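Local coordinates for protein beta sliding clamp (Borrelia burgdorferi, PDB 6DJ8) that forms a ring-shaped head-to-tail homodimer around DNA that tethers DNA polymerases and other proteins to it and so confers processivity, at the interface of chains A and B. Sequence-based numbering; all coordinates share one arbitrary frame. Chains: chain A/B, Beta sliding clamp.

Contacts 1 and 2 are matching patches of the two closures of one ring, their C-alpha centres about 50 Å apart. In each, helix 83-92 and strand 126-130 of one subunit's N-terminal domain meet the 3-10 helix 295-297 and the loop at residue 324 of its neighbour's C-terminal domain. Chain A supplies the C-terminal side in contact 1 and the N-terminal side in contact 2, as a head-to-tail dimer requires. Both share a Glu-Tyr-Arg core, and each account brings out a different flank of the same symmetric interface: B:Asn85 and B:Pro130 in contact 1; A:Leu127, A:Ala92, B:Leu296 and a bridging water in contact 2.

Contact 1: the interface of chains A and B. Residues chain A 297, 324; chain B 85, 88-89, 128-130.
Carboxylate oxygen OE2 of B:Glu129 is gripped from chain A by the phenol of A:Tyr297 and the guanidinium of A:Arg324, showing how a single acid can gather both groups across a subunit boundary. The setting is the head-to-tail junction of a beta sliding ring of the DNA polymerase III beta subunit family, where strand 126-130 of chain B faces the C-terminal domain of chain A. The phenol OH of A:Tyr297 donates to the anti lone pair of OE2 of B:Glu129 at 2.6 Å. NH1 of A:Arg324 comes to the syn lone pair of OE2 of B:Glu129 at 2.8 Å, with that oxygen lying off the guanidinium plane. The other carboxylate oxygen, OE1 of B:Glu129, receives NE of A:Arg324 at 2.7 Å in the straighter bond of the pair, 157° at the hydrogen. This makes a side-on, two-nitrogen salt bridge. NE of A:Arg324 is also 2.9 Å from OE2 of B:Glu129, so its N-H is probably partly shared between the two oxygens.

The arginine arrives alongside the glutamate, pointing the same way. Its CG is anti to the backbone N (chi1 -169°) and the chain then runs extended to NE, which carries the guanidinium past the strand to the acid. On one face the guanidinium is stacked by the amide of B:Asn85 from helix 83-92, the planes 22° apart and CG of B:Asn85 3.6 Å from NE of A:Arg324. On the opposite face sits the ring edge atom CE2 of A:Tyr297, over the guanidinium centre. Amide and phenol thus sandwich the charged group and would limit its tilting, while the carboxylate holds its edge. Nearer the backbone, CD of B:Pro130 packs against CB of A:Arg324 at 3.6 Å. The carboxylate of B:Asp88 lies a little farther away, its OD2 4.5 Å from NH1 of A:Arg324, and may add favourable charge without direct contact.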
# COMPACT_ATOMS: atom_id res chain seq x y z
N TYR A 297 -20.57 -3.08 8.46
CA TYR A 297 -21.83 -2.47 8.86
C TYR A 297 -21.72 -1.66 10.14
O TYR A 297 -22.74 -1.32 10.76
CB TYR A 297 -22.91 -3.55 9.01
CG TYR A 297 -23.29 -4.10 7.66
CD1 TYR A 297 -22.60 -5.17 7.11
CD2 TYR A 297 -24.31 -3.51 6.91
CE1 TYR A 297 -22.92 -5.66 5.84
CE2 TYR A 297 -24.64 -3.98 5.64
CZ TYR A 297 -23.94 -5.05 5.12
OH TYR A 297 -24.29 -5.52 3.87
N ARG A 324 -29.35 0.85 7.34
CA ARG A 324 -28.39 -0.16 6.90
C ARG A 324 -27.94 -1.01 8.08
O ARG A 324 -27.54 -0.49 9.13
CB ARG A 324 -27.18 0.51 6.26
CG ARG A 324 -26.29 -0.47 5.56
CD ARG A 324 -25.32 0.24 4.60
NE ARG A 324 -24.55 -0.77 3.89
CZ ARG A 324 -23.35 -1.19 4.28
NH1 ARG A 324 -22.72 -2.13 3.58
NH2 ARG A 324 -22.77 -0.65 5.34
N ASN B 85 -21.89 0.29 -1.09
CA ASN B 85 -22.60 -0.49 -0.09
C ASN B 85 -23.02 -1.86 -0.63
O ASN B 85 -22.90 -2.87 0.05
CB ASN B 85 -23.84 0.27 0.41
CG ASN B 85 -23.49 1.49 1.24
OD1 ASN B 85 -22.35 1.68 1.66
ND2 ASN B 85 -24.48 2.33 1.48
N ASP B 88 -20.01 -4.04 -0.67
CA ASP B 88 -19.68 -4.48 0.69
C ASP B 88 -20.62 -5.60 1.16
O ASP B 88 -20.18 -6.57 1.78
CB ASP B 88 -19.75 -3.29 1.65
CG ASP B 88 -18.57 -2.37 1.50
OD1 ASP B 88 -17.62 -2.72 0.77
OD2 ASP B 88 -18.59 -1.31 2.15
N ALA B 89 -21.91 -5.48 0.86
CA ALA B 89 -22.88 -6.50 1.25
C ALA B 89 -22.50 -7.86 0.67
O ALA B 89 -22.42 -8.87 1.38
CB ALA B 89 -24.28 -6.09 0.79
N LYS B 128 -29.35 -5.76 5.45
CA LYS B 128 -30.36 -4.82 4.99
C LYS B 128 -29.63 -3.62 4.41
O LYS B 128 -28.88 -2.95 5.13
CB LYS B 128 -31.29 -4.39 6.13
CG LYS B 128 -32.16 -5.52 6.66
CD LYS B 128 -33.22 -4.99 7.63
CE LYS B 128 -34.10 -6.11 8.17
NZ LYS B 128 -34.97 -5.64 9.29
N GLU B 129 -29.85 -3.37 3.12
CA GLU B 129 -29.20 -2.29 2.36
C GLU B 129 -30.24 -1.29 1.87
O GLU B 129 -31.16 -1.68 1.13
CB GLU B 129 -28.43 -2.86 1.16
CG GLU B 129 -27.19 -3.66 1.53
CD GLU B 129 -26.07 -2.80 2.05
OE1 GLU B 129 -26.16 -1.55 1.93
OE2 GLU B 129 -25.09 -3.35 2.60
N PRO B 130 -30.18 -0.03 2.29
CA PRO B 130 -31.14 0.95 1.77
C PRO B 130 -30.91 1.20 0.28
O PRO B 130 -29.79 1.17 -0.21
CB PRO B 130 -30.86 2.23 2.58
CG PRO B 130 -29.54 1.98 3.31
CD PRO B 130 -29.50 0.48 3.49

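Contact 2: the interface of chains A and B. Residues chain A 88-89, 92, 127-129; chain B 296-297, 324.
Charge pairing at this second closure of the DNA polymerase III beta sliding ring joins A:Glu129 to B:Arg324, and the surrounding layers show how a polar core can be backed by packing and water. NE of B:Arg324 reaches OE1 of A:Glu129 at 2.8 Å; OE1 lies close to the guanidinium plane, while NE approaches it on the syn side, out of the carboxylate plane. NH1 of B:Arg324 adds a weak bond to OE2 of A:Glu129 at 3.0 Å. The phenol OH of B:Tyr297 takes the anti side of that oxygen, 2.6 Å from OE2 of A:Glu129, with ring and carboxylate planes 51° apart. A bend in the glutamate chain at chi2 (-71°) turns the carboxylate toward both partners.

Apolar packing covers the CE1 side of the phenol ring. A:Leu127 crosses the tyrosine at about a right angle, its CD2 branch lying over a face, 3.7 Å from CE1 of B:Tyr297, while the methyl of A:Ala92 meets the same ring carbon end-on, nearly in the ring plane. That methyl also meets CD1 of B:Leu296, which leans on helix 83-92 with the backbone O of A:Asp88 3.6 Å away.

Water and a bond within chain B complete the polar set. Water 1 links OD2 of A:Asp88, at 2.5 Å, with the backbone O of B:Leu296, at 2.7 Å. The backbone O of B:Leu296 also receives NH2 of B:Arg324 at 2.9 Å in the carbonyl plane, 157° at the hydrogen. The backbone of the 3-10 helix 295-297 therefore probably steadies the far end of the guanidinium, a second-shell brace for the nitrogens that face the acid.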
# COMPACT_ATOMS: atom_id res chain seq x y z
N ASP A 88 18.79 5.37 1.06
CA ASP A 88 18.59 5.32 -0.39
C ASP A 88 19.87 4.95 -1.11
O ASP A 88 19.86 4.10 -2.02
CB ASP A 88 18.06 6.67 -0.88
CG ASP A 88 16.60 6.87 -0.55
OD1 ASP A 88 15.95 5.89 -0.12
OD2 ASP A 88 16.10 8.00 -0.70
N ALA A 89 21.00 5.52 -0.67
CA ALA A 89 22.29 5.21 -1.29
C ALA A 89 22.57 3.72 -1.24
O ALA A 89 22.94 3.10 -2.24
CB ALA A 89 23.40 6.01 -0.60
N ALA A 92 20.37 1.86 -3.41
CA ALA A 92 20.77 2.08 -4.80
C ALA A 92 21.87 1.11 -5.19
O ALA A 92 21.90 0.63 -6.33
CB ALA A 92 21.23 3.53 -4.98
N LEU A 127 28.18 7.15 -6.10
CA LEU A 127 27.20 7.97 -5.40
C LEU A 127 27.93 9.00 -4.55
O LEU A 127 29.00 8.72 -4.00
CB LEU A 127 26.31 7.13 -4.48
CG LEU A 127 25.77 5.80 -5.00
CD1 LEU A 127 25.01 5.05 -3.88
CD2 LEU A 127 24.86 6.01 -6.23
N LYS A 128 27.35 10.19 -4.43
CA LYS A 128 27.89 11.23 -3.56
C LYS A 128 26.77 11.67 -2.63
O LYS A 128 25.75 12.19 -3.10
CB LYS A 128 28.44 12.42 -4.35
CG LYS A 128 29.65 12.10 -5.20
CD LYS A 128 30.31 13.37 -5.75
CE LYS A 128 31.53 13.05 -6.59
NZ LYS A 128 32.08 14.24 -7.33
N GLU A 129 26.97 11.47 -1.33
CA GLU A 129 25.97 11.81 -0.32
C GLU A 129 26.50 12.91 0.58
O GLU A 129 27.47 12.70 1.32
CB GLU A 129 25.60 10.58 0.50
CG GLU A 129 24.82 9.51 -0.27
CD GLU A 129 23.39 9.94 -0.59
OE1 GLU A 129 22.94 10.99 -0.09
OE2 GLU A 129 22.70 9.20 -1.34
N LEU B 296 16.57 7.40 -7.50
CA LEU B 296 16.73 7.87 -6.12
C LEU B 296 17.58 9.13 -6.04
O LEU B 296 17.79 9.64 -4.93
CB LEU B 296 17.34 6.76 -5.26
CG LEU B 296 16.48 5.49 -5.10
CD1 LEU B 296 17.29 4.36 -4.48
CD2 LEU B 296 15.22 5.76 -4.28
N TYR B 297 18.15 9.57 -7.18
CA TYR B 297 19.00 10.76 -7.25
C TYR B 297 18.45 11.80 -8.22
O TYR B 297 19.16 12.77 -8.54
CB TYR B 297 20.43 10.36 -7.64
CG TYR B 297 21.12 9.61 -6.51
CD1 TYR B 297 20.98 8.23 -6.37
CD2 TYR B 297 21.87 10.29 -5.56
CE1 TYR B 297 21.57 7.55 -5.31
CE2 TYR B 297 22.47 9.62 -4.50
CZ TYR B 297 22.32 8.26 -4.39
OH TYR B 297 22.93 7.60 -3.35
N ARG B 324 24.38 16.26 -4.10
CA ARG B 324 23.98 14.86 -4.09
C ARG B 324 23.90 14.33 -5.52
O ARG B 324 23.20 14.90 -6.36
CB ARG B 324 22.63 14.71 -3.41
CG ARG B 324 22.28 13.29 -3.13
CD ARG B 324 21.18 13.20 -2.09
NE ARG B 324 20.91 11.82 -1.79
CZ ARG B 324 19.98 11.08 -2.37
NH1 ARG B 324 19.85 9.81 -2.01
NH2 ARG B 324 19.19 11.60 -3.31
O HOH W 1 16.24 9.50 -2.73